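Local coordinates for protein serine protease inhibitor (Schistosoma haematobium, PDB 3STO) that probably inhibits serine proteases, as a schistosome member of the serpin family, at residues S17-T29 with L40-I52. Numbering follows the deposited sequence.
Sequences SSHKAFTHAYLST and LTCPLGILFTLGI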
ATOM      1  N   SER A  17      -7.972  14.262  -9.027  1.00 47.00           N
ATOM      2  CA  SER A  17      -8.850  13.119  -8.852  1.00 36.91           C
ATOM      3  C   SER A  17      -8.945  12.782  -7.379  1.00 37.10           C
ATOM      4  O   SER A  17      -8.003  12.996  -6.603  1.00 36.22           O
ATOM      5  CB  SER A  17      -8.402  11.905  -9.689  1.00 43.31           C
ATOM      6  OG  SER A  17      -7.345  11.178  -9.075  1.00 47.56           O
ATOM      7  N   SER A  18     -10.107  12.272  -7.003  1.00 30.32           N
ATOM      8  CA  SER A  18     -10.446  12.080  -5.605  1.00 43.88           C
ATOM      9  C   SER A  18      -9.461  11.156  -4.911  1.00 38.59           C
ATOM     10  O   SER A  18      -8.993  11.433  -3.800  1.00 31.86           O
ATOM     11  CB  SER A  18     -11.849  11.487  -5.507  1.00 46.16           C
ATOM     12  OG  SER A  18     -12.800  12.421  -5.977  1.00 57.50           O
ATOM     13  N   HIS A  19      -9.162  10.053  -5.586  1.00 26.16           N
ATOM     14  CA  HIS A  19      -8.356   9.008  -5.010  1.00 26.21           C
ATOM     15  C   HIS A  19      -6.897   9.486  -4.880  1.00 32.36           C
ATOM     16  O   HIS A  19      -6.150   8.997  -4.028  1.00 29.32           O
ATOM     17  CB  HIS A  19      -8.511   7.711  -5.823  1.00 23.00           C
ATOM     18  CG  HIS A  19      -7.864   7.761  -7.166  1.00 33.81           C
ATOM     19  ND1 HIS A  19      -8.427   8.417  -8.242  1.00 36.18           N
ATOM     20  CD2 HIS A  19      -6.684   7.263  -7.605  1.00 25.25           C
ATOM     21  CE1 HIS A  19      -7.632   8.304  -9.290  1.00 39.85           C
ATOM     22  NE2 HIS A  19      -6.567   7.606  -8.930  1.00 41.42           N
ATOM     23  N   LYS A  20      -6.506  10.476  -5.686  1.00 33.05           N
ATOM     24  CA  LYS A  20      -5.169  11.046  -5.554  1.00 30.25           C
ATOM     25  C   LYS A  20      -5.126  12.072  -4.431  1.00 27.34           C
ATOM     26  O   LYS A  20      -4.101  12.219  -3.756  1.00 34.02           O
ATOM     27  CB  LYS A  20      -4.663  11.660  -6.869  1.00 28.28           C
ATOM     28  CG  LYS A  20      -4.292  10.658  -7.940  1.00 32.26           C
ATOM     29  CD  LYS A  20      -3.470  11.312  -9.072  1.00 24.34           C
ATOM     30  CE  LYS A  20      -3.191  10.305 -10.175  1.00 39.40           C
ATOM     31  NZ  LYS A  20      -2.025  10.671 -11.065  1.00 38.09           N
ATOM     32  N   ALA A  21      -6.233  12.791  -4.246  1.00 37.81           N
ATOM     33  CA  ALA A  21      -6.409  13.722  -3.122  1.00 26.14           C
ATOM     34  C   ALA A  21      -6.359  12.976  -1.794  1.00 27.03           C
ATOM     35  O   ALA A  21      -5.635  13.363  -0.871  1.00 32.76           O
ATOM     36  CB  ALA A  21      -7.728  14.438  -3.253  1.00 31.95           C
ATOM     37  N   PHE A  22      -7.133  11.901  -1.706  1.00 21.90           N
ATOM     38  CA  PHE A  22      -7.075  11.034  -0.544  1.00 27.26           C
ATOM     39  C   PHE A  22      -5.628  10.586  -0.313  1.00 27.27           C
ATOM     40  O   PHE A  22      -5.066  10.751   0.757  1.00 25.27           O
ATOM     41  CB  PHE A  22      -7.959   9.796  -0.751  1.00 21.86           C
ATOM     42  CG  PHE A  22      -7.850   8.808   0.367  1.00 28.91           C
ATOM     43  CD1 PHE A  22      -8.489   9.040   1.584  1.00 24.08           C
ATOM     44  CD2 PHE A  22      -7.049   7.679   0.237  1.00 29.55           C
ATOM     45  CE1 PHE A  22      -8.355   8.146   2.639  1.00 28.11           C
ATOM     46  CE2 PHE A  22      -6.902   6.773   1.288  1.00 22.52           C
ATOM     47  CZ  PHE A  22      -7.569   6.997   2.490  1.00 28.64           C
ATOM     48  N   THR A  23      -5.042  10.002  -1.346  1.00 25.04           N
ATOM     49  CA  THR A  23      -3.697   9.451  -1.269  1.00 32.19           C
ATOM     50  C   THR A  23      -2.685  10.433  -0.683  1.00 21.44           C
ATOM     51  O   THR A  23      -1.929  10.078   0.196  1.00 22.90           O
ATOM     52  CB  THR A  23      -3.230   8.922  -2.634  1.00 24.30           C
ATOM     53  OG1 THR A  23      -3.982   7.737  -2.949  1.00 29.49           O
ATOM     54  CG2 THR A  23      -1.793   8.558  -2.539  1.00 30.98           C
ATOM     55  N   HIS A  24      -2.731  11.676  -1.132  1.00 19.98           N
ATOM     56  CA  HIS A  24      -1.856  12.717  -0.608  1.00 23.78           C
ATOM     57  C   HIS A  24      -2.103  13.023   0.872  1.00 25.21           C
ATOM     58  O   HIS A  24      -1.162  13.110   1.648  1.00 31.02           O
ATOM     59  CB  HIS A  24      -1.964  14.006  -1.452  1.00 21.63           C
ATOM     60  CG  HIS A  24      -0.960  15.054  -1.075  1.00 37.49           C
ATOM     61  ND1 HIS A  24      -1.087  16.377  -1.439  1.00 36.12           N
ATOM     62  CD2 HIS A  24       0.197  14.961  -0.362  1.00 25.47           C
ATOM     63  CE1 HIS A  24      -0.047  17.059  -0.976  1.00 32.61           C
ATOM     64  NE2 HIS A  24       0.740  16.225  -0.314  1.00 36.33           N
ATOM     65  N   ALA A  25      -3.373  13.146   1.259  1.00 23.74           N
ATOM     66  CA  ALA A  25      -3.731  13.462   2.631  1.00 23.55           C
ATOM     67  C   ALA A  25      -3.287  12.337   3.521  1.00 22.53           C
ATOM     68  O   ALA A  25      -2.747  12.541   4.625  1.00 24.73           O
ATOM     69  CB  ALA A  25      -5.257  13.670   2.766  1.00 18.95           C
ATOM     70  N   TYR A  26      -3.527  11.129   3.047  1.00 14.29           N
ATOM     71  CA  TYR A  26      -3.143   9.978   3.825  1.00 18.70           C
ATOM     72  C   TYR A  26      -1.597   9.892   3.999  1.00 22.87           C
ATOM     73  O   TYR A  26      -1.098   9.555   5.070  1.00 23.47           O
ATOM     74  CB  TYR A  26      -3.715   8.723   3.199  1.00 15.19           C
ATOM     75  CG  TYR A  26      -3.078   7.477   3.714  1.00 20.12           C
ATOM     76  CD1 TYR A  26      -3.408   6.991   4.980  1.00 24.28           C
ATOM     77  CD2 TYR A  26      -2.114   6.788   2.955  1.00 20.76           C
ATOM     78  CE1 TYR A  26      -2.819   5.834   5.488  1.00 23.06           C
ATOM     79  CE2 TYR A  26      -1.520   5.622   3.438  1.00 16.54           C
ATOM     80  CZ  TYR A  26      -1.883   5.153   4.716  1.00 26.72           C
ATOM     81  OH  TYR A  26      -1.340   4.005   5.238  1.00 22.67           O
ATOM     82  N   LEU A  27      -0.846  10.208   2.953  1.00 23.58           N
ATOM     83  CA  LEU A  27       0.610  10.031   3.012  1.00 22.13           C
ATOM     84  C   LEU A  27       1.303  11.134   3.815  1.00 18.26           C
ATOM     85  O   LEU A  27       2.186  10.829   4.581  1.00 29.83           O
ATOM     86  CB  LEU A  27       1.215   9.865   1.610  1.00 23.91           C
ATOM     87  CG  LEU A  27       0.990   8.539   0.875  1.00 20.34           C
ATOM     88  CD1 LEU A  27       1.442   8.650  -0.558  1.00 19.84           C
ATOM     89  CD2 LEU A  27       1.694   7.386   1.548  1.00 15.19           C
ATOM     90  N   SER A  28       0.863  12.390   3.699  1.00 21.72           N
ATOM     91  CA  SER A  28       1.452  13.454   4.522  1.00 27.87           C
ATOM     92  C   SER A  28       1.244  13.280   5.998  1.00 24.74           C
ATOM     93  O   SER A  28       1.955  13.876   6.779  1.00 47.37           O
ATOM     94  CB  SER A  28       0.975  14.850   4.155  1.00 21.51           C
ATOM     95  OG  SER A  28      -0.354  14.821   3.727  1.00 35.30           O
ATOM     96  N   THR A  29       0.301  12.452   6.399  1.00 19.64           N
ATOM     97  CA  THR A  29       0.048  12.317   7.816  1.00 24.50           C
ATOM     98  C   THR A  29       0.745  11.094   8.347  1.00 18.37           C
ATOM     99  O   THR A  29       1.459  11.153   9.336  1.00 31.81           O
ATOM    100  CB  THR A  29      -1.463  12.238   8.144  1.00 24.36           C
ATOM    101  OG1 THR A  29      -2.086  13.480   7.777  1.00 40.85           O
ATOM    102  CG2 THR A  29      -1.657  11.974   9.652  1.00 22.28           C
ATOM    103  N   LEU A  40       6.332   1.144   5.194  1.00 18.24           N
ATOM    104  CA  LEU A  40       5.748   0.461   4.044  1.00 22.38           C
ATOM    105  C   LEU A  40       4.226   0.663   4.075  1.00 22.17           C
ATOM    106  O   LEU A  40       3.590   0.410   5.085  1.00 26.44           O
ATOM    107  CB  LEU A  40       6.108  -1.031   4.114  1.00 20.46           C
ATOM    108  CG  LEU A  40       5.489  -2.012   3.134  1.00 29.51           C
ATOM    109  CD1 LEU A  40       5.770  -1.570   1.732  1.00 27.33           C
ATOM    110  CD2 LEU A  40       5.999  -3.421   3.362  1.00 23.88           C
ATOM    111  N   THR A  41       3.651   1.151   2.984  1.00 19.52           N
ATOM    112  CA  THR A  41       2.208   1.262   2.892  1.00 23.32           C
ATOM    113  C   THR A  41       1.624   1.188   1.467  1.00 26.24           C
ATOM    114  O   THR A  41       2.256   1.594   0.485  1.00 18.60           O
ATOM    115  CB  THR A  41       1.698   2.581   3.534  1.00 30.81           C
ATOM    116  OG1 THR A  41       0.287   2.483   3.787  1.00 30.09           O
ATOM    117  CG2 THR A  41       1.997   3.784   2.606  1.00 27.65           C
ATOM    118  N   CYS A  42       0.372   0.728   1.397  1.00 33.21           N
ATOM    119  CA  CYS A  42      -0.425   0.743   0.167  1.00 26.30           C
ATOM    120  C   CYS A  42      -1.734   1.560   0.261  1.00 20.87           C
ATOM    121  O   CYS A  42      -2.768   1.074   0.734  1.00 22.70           O
ATOM    122  CB  CYS A  42      -0.735  -0.681  -0.266  1.00 32.04           C
ATOM    123  SG  CYS A  42      -2.147  -0.653  -1.395  1.00 56.30           S
ATOM    124  N   PRO A  43      -1.697   2.802  -0.208  1.00 24.28           N
ATOM    125  CA  PRO A  43      -2.787   3.772   0.010  1.00 27.38           C
ATOM    126  C   PRO A  43      -4.132   3.407  -0.601  1.00 27.94           C
ATOM    127  O   PRO A  43      -5.164   3.859  -0.075  1.00 29.97           O
ATOM    128  CB  PRO A  43      -2.258   5.055  -0.642  1.00 25.82           C
ATOM    129  CG  PRO A  43      -0.798   4.840  -0.783  1.00 24.57           C
ATOM    130  CD  PRO A  43      -0.556   3.391  -0.924  1.00 22.27           C
ATOM    131  N   LEU A  44      -4.141   2.619  -1.676  1.00 26.92           N
ATOM    132  CA  LEU A  44      -5.414   2.272  -2.336  1.00 33.53           C
ATOM    133  C   LEU A  44      -6.188   1.200  -1.559  1.00 27.20           C
ATOM    134  O   LEU A  44      -7.398   1.099  -1.642  1.00 25.47           O
ATOM    135  CB  LEU A  44      -5.207   1.839  -3.803  1.00 26.81           C
ATOM    136  CG  LEU A  44      -4.648   2.889  -4.767  1.00 36.95           C
ATOM    137  CD1 LEU A  44      -4.630   2.344  -6.184  1.00 42.27           C
ATOM    138  CD2 LEU A  44      -5.435   4.183  -4.724  1.00 34.97           C
ATOM    139  N   GLY A  45      -5.469   0.382  -0.819  1.00 21.76           N
ATOM    140  CA  GLY A  45      -6.100  -0.583   0.034  1.00 27.64           C
ATOM    141  C   GLY A  45      -6.840   0.077   1.177  1.00 26.87           C
ATOM    142  O   GLY A  45      -7.847  -0.452   1.621  1.00 23.01           O
ATOM    143  N   ILE A  46      -6.341   1.220   1.654  1.00 23.25           N
ATOM    144  CA  ILE A  46      -7.039   1.989   2.685  1.00 23.80           C
ATOM    145  C   ILE A  46      -8.303   2.548   2.064  1.00 22.80           C
ATOM    146  O   ILE A  46      -9.363   2.491   2.667  1.00 29.92           O
ATOM    147  CB  ILE A  46      -6.226   3.210   3.210  1.00 34.49           C
ATOM    148  CG1 ILE A  46      -4.733   2.902   3.361  1.00 32.61           C
ATOM    149  CG2 ILE A  46      -6.816   3.733   4.511  1.00 35.31           C
ATOM    150  CD1 ILE A  46      -4.428   1.747   4.284  1.00 32.77           C
ATOM    151  N   LEU A  47      -8.184   3.074   0.843  1.00 25.71           N
ATOM    152  CA  LEU A  47      -9.335   3.584   0.081  1.00 28.15           C
ATOM    153  C   LEU A  47     -10.432   2.538  -0.177  1.00 30.03           C
ATOM    154  O   LEU A  47     -11.599   2.820   0.023  1.00 24.88           O
ATOM    155  CB  LEU A  47      -8.876   4.213  -1.239  1.00 30.35           C
ATOM    156  CG  LEU A  47      -9.924   4.962  -2.067  1.00 22.66           C
ATOM    157  CD1 LEU A  47      -9.306   6.131  -2.785  1.00 25.40           C
ATOM    158  CD2 LEU A  47     -10.593   4.035  -3.058  1.00 26.61           C
ATOM    159  N   PHE A  48     -10.061   1.338  -0.625  1.00 25.06           N
ATOM    160  CA  PHE A  48     -11.035   0.272  -0.853  1.00 24.06           C
ATOM    161  C   PHE A  48     -11.715  -0.190   0.442  1.00 31.26           C
ATOM    162  O   PHE A  48     -12.894  -0.478   0.449  1.00 29.28           O
ATOM    163  CB  PHE A  48     -10.381  -0.956  -1.510  1.00 27.00           C
ATOM    164  CG  PHE A  48      -9.842  -0.702  -2.893  1.00 42.22           C
ATOM    165  CD1 PHE A  48      -9.949   0.551  -3.486  1.00 48.55           C
ATOM    166  CD2 PHE A  48      -9.235  -1.723  -3.615  1.00 57.04           C
ATOM    167  CE1 PHE A  48      -9.453   0.777  -4.764  1.00 40.03           C
ATOM    168  CE2 PHE A  48      -8.746  -1.508  -4.897  1.00 42.61           C
ATOM    169  CZ  PHE A  48      -8.849  -0.264  -5.468  1.00 41.25           C
ATOM    170  N   THR A  49     -10.960  -0.290   1.531  1.00 30.43           N
ATOM    171  CA  THR A  49     -11.497  -0.773   2.796  1.00 33.10           C
ATOM    172  C   THR A  49     -12.466   0.234   3.411  1.00 35.44           C
ATOM    173  O   THR A  49     -13.597  -0.099   3.753  1.00 32.48           O
ATOM    174  CB  THR A  49     -10.390  -1.004   3.783  1.00 35.79           C
ATOM    175  OG1 THR A  49      -9.533  -2.039   3.287  1.00 24.52           O
ATOM    176  CG2 THR A  49     -10.978  -1.383   5.139  1.00 37.46           C
ATOM    177  N   LEU A  50     -12.002   1.471   3.544  1.00 36.89           N
ATOM    178  CA  LEU A  50     -12.866   2.602   3.874  1.00 33.38           C
ATOM    179  C   LEU A  50     -14.049   2.729   2.919  1.00 32.66           C
ATOM    180  O   LEU A  50     -15.204   2.870   3.329  1.00 40.81           O
ATOM    181  CB  LEU A  50     -12.063   3.884   3.780  1.00 31.47           C
ATOM    182  CG  LEU A  50     -12.494   4.915   4.785  1.00 35.15           C
ATOM    183  CD1 LEU A  50     -12.585   4.207   6.124  1.00 26.52           C
ATOM    184  CD2 LEU A  50     -11.457   5.999   4.785  1.00 35.28           C
ATOM    185  N   GLY A  51     -13.752   2.709   1.633  1.00 29.20           N
ATOM    186  CA  GLY A  51     -14.774   2.884   0.636  1.00 31.06           C
ATOM    187  C   GLY A  51     -15.849   1.827   0.709  1.00 34.77           C
ATOM    188  O   GLY A  51     -17.016   2.100   0.448  1.00 43.27           O
ATOM    189  N   ILE A  52     -15.481   0.608   1.053  1.00 22.41           N
ATOM    190  CA  ILE A  52     -16.475  -0.448   1.036  1.00 26.93           C
ATOM    191  C   ILE A  52     -17.659  -0.145   2.005  1.00 39.91           C
ATOM    192  O   ILE A  52     -18.824  -0.372   1.665  1.00 34.80           O
ATOM    193  CB  ILE A  52     -15.828  -1.805   1.270  1.00 33.97           C
ATOM    194  CG1 ILE A  52     -16.627  -2.898   0.587  1.00 38.63           C
ATOM    195  CG2 ILE A  52     -15.633  -2.082   2.758  1.00 37.39           C
ATOM    196  CD1 ILE A  52     -15.847  -4.175   0.479  1.00 45.29           C
TER
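Tyr26 and Phe22, one turn apart on helix 18-29, reach across to helix 43-52 with different parts of their rings. Both have CG anti to the backbone N (chi1 165° and 175°), which sends the rings off the same side of the helix. Ile46 touches both with different branches: its CG1 sits over one face of the Tyr26 ring, 4.2 Å from the centroid, in a CH-pi contact, while its CG2 meets the edge of Phe22 at CZ, 3.9 Å away. The Phe22 edge also abuts Pro43 O, 3.7 Å from CE2. Tyr26 OH donates a 2.7 Å hydrogen bond to Thr41 OG1, which lies near the ring plane and is also hydrogen-bonded to Gln342 OE1 of strand 339-348. Pro43 CB fits between Thr23 and Tyr26, where the helices come close, and Leu47 CD1 touches His19 CB at 3.5 Å. Thr23 OG1 donates to His19 O in its own helix (2.7 Å) and meets Pro43 only by van der Waals contact. These helices, conventionally A and B of the serpin fold, thus join through a largely apolar, buried interface, in which one directional bond helps set where the phenol ends and links helix 18-29 to the strand leading into helix 43-52.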